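Local coordinates for protein phosphoglycerol transferase GacH (Streptococcus pyogenes MGAS5005, PDB 6DGM) that probably transfers glycerol phosphate onto a streptococcal rhamnose polysaccharide, this chain being its metal-binding, alkaline-phosphatase-like catalytic domain, at residues 18-23 and 355-360; 362-365 and 371-374. One frame throughout, in Å; residues are numbered along the deposited sequence.

Contact 1. Residues 18-23 and 355-360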
ATOM      1  N   ALA A  18      -1.231  15.314 -21.139  1.00 26.57           N
ATOM      2  CA  ALA A  18      -0.209  16.048 -20.405  1.00 27.06           C
ATOM      3  C   ALA A  18      -0.619  17.501 -20.194  1.00 28.12           C
ATOM      4  O   ALA A  18      -0.430  18.050 -19.104  1.00 29.35           O
ATOM      5  CB  ALA A  18       1.123  15.973 -21.149  1.00 28.99           C
ATOM      6  N   GLN A  19      -1.183  18.146 -21.222  1.00 27.72           N
ATOM      7  CA  GLN A  19      -1.594  19.540 -21.067  1.00 30.84           C
ATOM      8  C   GLN A  19      -2.774  19.648 -20.105  1.00 30.19           C
ATOM      9  O   GLN A  19      -2.830  20.559 -19.275  1.00 31.51           O
ATOM     10  CB  GLN A  19      -1.919  20.167 -22.427  1.00 35.96           C
ATOM     11  CG  GLN A  19      -2.070  21.684 -22.353  1.00 46.74           C
ATOM     12  CD  GLN A  19      -2.007  22.364 -23.707  1.00 60.61           C
ATOM     13  OE1 GLN A  19      -1.825  21.714 -24.740  1.00 68.01           O
ATOM     14  NE2 GLN A  19      -2.157  23.682 -23.710  1.00 65.65           N
ATOM     15  N   LYS A  20      -3.713  18.707 -20.188  1.00 29.50           N
ATOM     16  CA  LYS A  20      -4.876  18.721 -19.305  1.00 31.36           C
ATOM     17  C   LYS A  20      -4.469  18.624 -17.836  1.00 27.88           C
ATOM     18  O   LYS A  20      -4.964  19.377 -16.989  1.00 28.73           O
ATOM     19  CB  LYS A  20      -5.798  17.555 -19.673  1.00 34.97           C
ATOM     20  CG  LYS A  20      -7.038  17.448 -18.818  1.00 39.47           C
ATOM     21  CD  LYS A  20      -7.901  16.280 -19.251  1.00 42.95           C
ATOM     22  CE  LYS A  20      -9.103  16.124 -18.340  1.00 49.63           C
ATOM     23  NZ  LYS A  20      -9.978  15.006 -18.786  1.00 56.28           N
ATOM     24  N   TYR A  21      -3.565  17.708 -17.506  1.00 25.67           N
ATOM     25  CA  TYR A  21      -3.189  17.529 -16.097  1.00 25.95           C
ATOM     26  C   TYR A  21      -2.139  18.528 -15.645  1.00 26.86           C
ATOM     27  O   TYR A  21      -2.005  18.759 -14.436  1.00 27.88           O
ATOM     28  CB  TYR A  21      -2.866  16.057 -15.822  1.00 24.57           C
ATOM     29  CG  TYR A  21      -4.147  15.273 -15.895  1.00 24.56           C
ATOM     30  CD1 TYR A  21      -5.078  15.350 -14.874  1.00 24.84           C
ATOM     31  CD2 TYR A  21      -4.474  14.538 -17.028  1.00 24.00           C
ATOM     32  CE1 TYR A  21      -6.281  14.683 -14.953  1.00 25.73           C
ATOM     33  CE2 TYR A  21      -5.681  13.872 -17.119  1.00 24.75           C
ATOM     34  CZ  TYR A  21      -6.577  13.947 -16.073  1.00 25.93           C
ATOM     35  OH  TYR A  21      -7.783  13.291 -16.141  1.00 28.04           O
ATOM     36  N   GLN A  22      -1.438  19.178 -16.575  1.00 27.67           N
ATOM     37  CA  GLN A  22      -0.602  20.306 -16.192  1.00 28.64           C
ATOM     38  C   GLN A  22      -1.464  21.415 -15.602  1.00 30.07           C
ATOM     39  O   GLN A  22      -1.145  21.983 -14.550  1.00 31.24           O
ATOM     40  CB  GLN A  22       0.191  20.811 -17.393  1.00 31.21           C
ATOM     41  CG  GLN A  22       1.302  21.794 -17.024  1.00 37.02           C
ATOM     42  CD  GLN A  22       2.425  21.130 -16.236  1.00 37.25           C
ATOM     43  OE1 GLN A  22       3.027  20.153 -16.697  1.00 32.63           O
ATOM     44  NE2 GLN A  22       2.698  21.646 -15.036  1.00 39.38           N
ATOM     45  N   LYS A  23      -2.581  21.729 -16.267  1.00 30.95           N
ATOM     46  CA  LYS A  23      -3.446  22.786 -15.763  1.00 32.68           C
ATOM     47  C   LYS A  23      -4.138  22.358 -14.472  1.00 30.43           C
ATOM     48  O   LYS A  23      -4.289  23.167 -13.547  1.00 31.97           O
ATOM     49  CB  LYS A  23      -4.479  23.186 -16.810  1.00 39.56           C
ATOM     50  CG  LYS A  23      -5.271  24.400 -16.378  1.00 50.38           C
ATOM     51  CD  LYS A  23      -6.058  25.018 -17.515  1.00 60.28           C
ATOM     52  CE  LYS A  23      -6.758  26.292 -17.054  1.00 67.26           C
ATOM     53  NZ  LYS A  23      -7.510  26.954 -18.164  1.00 72.37           N
ATOM     54  N   GLN A 355     -10.341   6.879 -16.669  1.00 21.27           N
ATOM     55  CA  GLN A 355      -9.546   5.670 -16.847  1.00 19.86           C
ATOM     56  C   GLN A 355      -8.862   5.651 -18.204  1.00 19.90           C
ATOM     57  O   GLN A 355      -7.753   5.119 -18.321  1.00 20.34           O
ATOM     58  CB  GLN A 355     -10.419   4.423 -16.647  1.00 19.13           C
ATOM     59  CG  GLN A 355     -10.684   4.110 -15.195  1.00 19.30           C
ATOM     60  CD  GLN A 355      -9.428   3.674 -14.432  1.00 20.50           C
ATOM     61  OE1 GLN A 355      -8.467   3.150 -15.010  1.00 21.11           O
ATOM     62  NE2 GLN A 355      -9.433   3.905 -13.124  1.00 21.25           N
ATOM     63  N   ASN A 356      -9.492   6.236 -19.236  1.00 19.76           N
ATOM     64  CA  ASN A 356      -8.824   6.308 -20.527  1.00 21.62           C
ATOM     65  C   ASN A 356      -7.583   7.183 -20.434  1.00 22.47           C
ATOM     66  O   ASN A 356      -6.540   6.852 -21.011  1.00 23.48           O
ATOM     67  CB  ASN A 356      -9.763   6.794 -21.619  1.00 23.67           C
ATOM     68  CG  ASN A 356      -9.074   6.874 -22.958  1.00 25.34           C
ATOM     69  OD1 ASN A 356      -8.617   7.935 -23.357  1.00 27.95           O
ATOM     70  ND2 ASN A 356      -8.981   5.744 -23.650  1.00 24.62           N
ATOM     71  N   ASP A 357      -7.673   8.307 -19.711  1.00 22.83           N
ATOM     72  CA  ASP A 357      -6.480   9.108 -19.454  1.00 22.18           C
ATOM     73  C   ASP A 357      -5.409   8.256 -18.779  1.00 21.31           C
ATOM     74  O   ASP A 357      -4.245   8.237 -19.199  1.00 21.99           O
ATOM     75  CB  ASP A 357      -6.808  10.297 -18.547  1.00 22.52           C
ATOM     76  CG  ASP A 357      -7.684  11.342 -19.209  1.00 25.12           C
ATOM     77  OD1 ASP A 357      -7.756  11.385 -20.452  1.00 26.62           O
ATOM     78  OD2 ASP A 357      -8.304  12.133 -18.469  1.00 26.70           O
ATOM     79  N   LEU A 358      -5.793   7.549 -17.709  1.00 19.17           N
ATOM     80  CA  LEU A 358      -4.837   6.736 -16.962  1.00 17.97           C
ATOM     81  C   LEU A 358      -4.249   5.620 -17.811  1.00 18.23           C
ATOM     82  O   LEU A 358      -3.035   5.389 -17.775  1.00 18.93           O
ATOM     83  CB  LEU A 358      -5.506   6.182 -15.706  1.00 18.02           C
ATOM     84  CG  LEU A 358      -4.626   5.265 -14.865  1.00 19.48           C
ATOM     85  CD1 LEU A 358      -3.402   5.999 -14.362  1.00 21.31           C
ATOM     86  CD2 LEU A 358      -5.413   4.677 -13.693  1.00 19.16           C
ATOM     87  N   LYS A 359      -5.088   4.910 -18.579  1.00 18.67           N
ATOM     88  CA  LYS A 359      -4.590   3.778 -19.358  1.00 18.68           C
ATOM     89  C   LYS A 359      -3.563   4.226 -20.393  1.00 19.47           C
ATOM     90  O   LYS A 359      -2.570   3.531 -20.635  1.00 19.01           O
ATOM     91  CB  LYS A 359      -5.749   3.050 -20.034  1.00 19.11           C
ATOM     92  CG  LYS A 359      -6.636   2.257 -19.082  1.00 19.86           C
ATOM     93  CD  LYS A 359      -7.915   1.768 -19.734  1.00 24.43           C
ATOM     94  CE  LYS A 359      -8.759   1.006 -18.725  1.00 31.52           C
ATOM     95  NZ  LYS A 359     -10.073   0.593 -19.262  1.00 38.55           N
ATOM     96  N   ASN A 360      -3.777   5.385 -21.013  1.00 20.41           N
ATOM     97  CA  ASN A 360      -2.801   5.879 -21.979  1.00 20.11           C
ATOM     98  C   ASN A 360      -1.462   6.172 -21.312  1.00 19.62           C
ATOM     99  O   ASN A 360      -0.402   5.829 -21.855  1.00 19.18           O
ATOM    100  CB  ASN A 360      -3.347   7.091 -22.727  1.00 20.48           C
ATOM    101  CG  ASN A 360      -4.178   6.695 -23.932  1.00 22.88           C
ATOM    102  OD1 ASN A 360      -3.649   6.168 -24.909  1.00 24.16           O
ATOM    103  ND2 ASN A 360      -5.487   6.912 -23.860  1.00 24.39           N
TER
HETATM  104  O   HOH W   1      -8.662  13.700 -21.245  1.00 41.35           O
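A polar helix-helix contact at the periphery of the alkaline-phosphatase-like domain joins helix 11-29, near the start of the chain, to helix 349-365, near its end, with K20 and Y21 both reaching the carboxylate of D357. One oxygen does most of the work. The hydroxyl OH of Y21 donates to OD2 of D357 over 2.7 Å, approaching on the anti side of the carboxylate and 24° out of its plane. The tyrosine ring stands steeply against that group, the two planes 78° apart, and D357 CG lies at the ring's edge. K20 comes to the same OD2 across the acid; its chain is fully extended, with CG anti to the backbone N (chi1 179°), and NZ ends 3.3 Å from D357 OD2 in a salt bridge whose hydrogen bond is weak. A water closes the group: it accepts from K20 NZ at 3.1 Å and donates to D357 OD1 at 2.6 Å, so both carboxylate oxygens are engaged. Together the lysine and the phenol would be expected to stabilise the charged form of the acid. Helix 328-339 packs against the pair, its L332 touching both Y21 and D357, while I17 of helix 11-29 also lies against D357.

Contact 2. Residues 362-365 and 371-374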
ATOM      1  N   GLN A 362      -0.394   4.816 -18.442  1.00 17.71           N
ATOM      2  CA  GLN A 362       0.097   3.535 -17.943  1.00 17.71           C
ATOM      3  C   GLN A 362       0.702   2.708 -19.060  1.00 17.92           C
ATOM      4  O   GLN A 362       1.753   2.071 -18.877  1.00 17.40           O
ATOM      5  CB  GLN A 362      -1.099   2.819 -17.316  1.00 17.57           C
ATOM      6  CG  GLN A 362      -0.812   1.481 -16.652  1.00 17.70           C
ATOM      7  CD  GLN A 362      -1.945   1.050 -15.737  1.00 18.13           C
ATOM      8  OE1 GLN A 362      -2.940   1.763 -15.573  1.00 17.08           O
ATOM      9  NE2 GLN A 362      -1.811  -0.140 -15.156  1.00 19.22           N
ATOM     10  N   TYR A 363       0.062   2.702 -20.226  1.00 18.00           N
ATOM     11  CA  TYR A 363       0.644   2.024 -21.375  1.00 18.54           C
ATOM     12  C   TYR A 363       1.931   2.713 -21.802  1.00 19.33           C
ATOM     13  O   TYR A 363       2.956   2.053 -22.029  1.00 19.52           O
ATOM     14  CB  TYR A 363      -0.379   1.989 -22.514  1.00 18.27           C
ATOM     15  CG  TYR A 363       0.072   1.203 -23.712  1.00 19.59           C
ATOM     16  CD1 TYR A 363      -0.066  -0.173 -23.755  1.00 20.13           C
ATOM     17  CD2 TYR A 363       0.649   1.838 -24.806  1.00 20.49           C
ATOM     18  CE1 TYR A 363       0.348  -0.893 -24.846  1.00 21.38           C
ATOM     19  CE2 TYR A 363       1.070   1.124 -25.894  1.00 21.85           C
ATOM     20  CZ  TYR A 363       0.921  -0.229 -25.916  1.00 22.56           C
ATOM     21  OH  TYR A 363       1.351  -0.926 -27.017  1.00 24.65           O
ATOM     22  N   ASP A 364       1.915   4.047 -21.858  1.00 19.50           N
ATOM     23  CA  ASP A 364       3.067   4.767 -22.377  1.00 20.40           C
ATOM     24  C   ASP A 364       4.330   4.446 -21.591  1.00 19.93           C
ATOM     25  O   ASP A 364       5.417   4.327 -22.174  1.00 20.13           O
ATOM     26  CB  ASP A 364       2.823   6.272 -22.341  1.00 21.83           C
ATOM     27  CG  ASP A 364       3.894   7.033 -23.076  1.00 23.11           C
ATOM     28  OD1 ASP A 364       3.923   6.885 -24.320  1.00 22.71           O
ATOM     29  OD2 ASP A 364       4.707   7.745 -22.426  1.00 23.43           O
ATOM     30  N   VAL A 365       4.214   4.334 -20.262  1.00 19.68           N
ATOM     31  CA  VAL A 365       5.378   4.153 -19.409  1.00 19.10           C
ATOM     32  C   VAL A 365       5.750   2.688 -19.190  1.00 20.14           C
ATOM     33  O   VAL A 365       6.790   2.419 -18.571  1.00 20.81           O
ATOM     34  CB  VAL A 365       5.177   4.828 -18.033  1.00 18.64           C
ATOM     35  CG1 VAL A 365       4.798   6.300 -18.191  1.00 20.19           C
ATOM     36  CG2 VAL A 365       4.137   4.095 -17.190  1.00 17.85           C
ATOM     37  N   TYR A 371       6.119   8.371 -25.152  1.00 23.99           N
ATOM     38  CA  TYR A 371       5.804   9.707 -25.630  1.00 24.73           C
ATOM     39  C   TYR A 371       5.931  10.746 -24.525  1.00 25.73           C
ATOM     40  O   TYR A 371       6.172  11.924 -24.809  1.00 27.55           O
ATOM     41  CB  TYR A 371       4.385   9.734 -26.201  1.00 24.47           C
ATOM     42  CG  TYR A 371       4.210   8.961 -27.481  1.00 26.37           C
ATOM     43  CD1 TYR A 371       5.115   9.096 -28.527  1.00 31.14           C
ATOM     44  CD2 TYR A 371       3.124   8.108 -27.660  1.00 24.78           C
ATOM     45  CE1 TYR A 371       4.953   8.397 -29.714  1.00 33.48           C
ATOM     46  CE2 TYR A 371       2.954   7.407 -28.847  1.00 27.34           C
ATOM     47  CZ  TYR A 371       3.877   7.556 -29.869  1.00 31.42           C
ATOM     48  OH  TYR A 371       3.739   6.872 -31.058  1.00 32.95           O
ATOM     49  N   LEU A 372       5.757  10.337 -23.263  1.00 23.40           N
ATOM     50  CA  LEU A 372       5.831  11.297 -22.175  1.00 24.89           C
ATOM     51  C   LEU A 372       7.227  11.883 -21.997  1.00 27.91           C
ATOM     52  O   LEU A 372       7.366  12.878 -21.277  1.00 30.47           O
ATOM     53  CB  LEU A 372       5.383  10.650 -20.874  1.00 23.31           C
ATOM     54  CG  LEU A 372       3.874  10.536 -20.728  1.00 23.93           C
ATOM     55  CD1 LEU A 372       3.525   9.614 -19.574  1.00 23.65           C
ATOM     56  CD2 LEU A 372       3.247  11.884 -20.499  1.00 24.34           C
ATOM     57  N   LEU A 373       8.252  11.304 -22.633  1.00 29.74           N
ATOM     58  CA  LEU A 373       9.599  11.857 -22.514  1.00 33.27           C
ATOM     59  C   LEU A 373       9.683  13.265 -23.086  1.00 35.89           C
ATOM     60  O   LEU A 373      10.600  14.018 -22.740  1.00 39.21           O
ATOM     61  CB  LEU A 373      10.613  10.940 -23.200  1.00 36.77           C
ATOM     62  CG  LEU A 373      10.745   9.542 -22.585  1.00 43.24           C
ATOM     63  CD1 LEU A 373      11.625   8.669 -23.464  1.00 48.20           C
ATOM     64  CD2 LEU A 373      11.302   9.595 -21.168  1.00 47.26           C
ATOM     65  N   LYS A 374       8.752  13.636 -23.952  1.00 34.60           N
ATOM     66  CA  LYS A 374       8.708  14.973 -24.513  1.00 35.86           C
ATOM     67  C   LYS A 374       7.934  15.946 -23.635  1.00 36.73           C
ATOM     68  O   LYS A 374       7.952  17.148 -23.904  1.00 43.05           O
ATOM     69  CB  LYS A 374       8.102  14.908 -25.915  1.00 40.42           C
ATOM     70  CG  LYS A 374       8.251  16.189 -26.702  1.00 49.66           C
ATOM     71  CD  LYS A 374       7.980  15.964 -28.180  1.00 56.78           C
ATOM     72  CE  LYS A 374       8.057  17.279 -28.954  1.00 62.35           C
ATOM     73  NZ  LYS A 374       7.821  17.075 -30.409  1.00 65.93           N
TER
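D364, near the C-terminal end of helix 349-365, accepts hydrogen bonds from two successive backbone N-H groups of the 3-10 turn 371-374, the pattern of an acid capping the start of a helical turn from outside it; the chain has folded back on its own helix here. The hydrogen bonds form a fork. OD1 of D364 takes the amide N of Y371 at 2.8 Å through its syn lone pair, and OD2 takes the amide N of L372 at 2.9 Å, also on the syn side but tilted out of the carboxylate plane. The second bond is the straighter, 161° at the hydrogen against 145° for the first. With CG anti to the backbone N (chi1 -171°), the carboxylate is carried out toward the turn, and two neighbouring amides fix its rotation. OD1 has a further partner in the hydroxyl of Y9, so this buried acid is gripped from the N-terminal region as well.

Among the van der Waals contacts, D364 OD1 lies 3.4 Å from CB of Y371, and I14 of helix 11-29 touches D364, Y371 and L372. The Y371 ring plane is nearly parallel to that of the D364 carboxylate, although the two side chains cross at about a right angle; Y9 meets that ring. The apolar contribution is small: V365 and L372 meet obliquely through single methyl groups, CG1 of V365 standing 3.8 Å from CD1 of L372.

In the fold
Both contacts draw on helix 349-365, at adjoining stretches whose contact centres lie 11 Å apart, and each turns on one buried aspartate of that helix. Their reach differs: contact 1 joins segments 332 residues apart, on helices from the two ends of the chain, whereas contact 2 is local, bringing back a turn six residues on. The chemistry follows suit. In contact 1 side chains and a water serve the acid, and an exposed lysine marks its surface side; in contact 2, partly buried, main-chain amides do so, with the hydroxyl of Y9 as a side-chain addition. Helix 11-29 also borders contact 2, through I14, and both contacts lie away from the metal and glycerol phosphate sites.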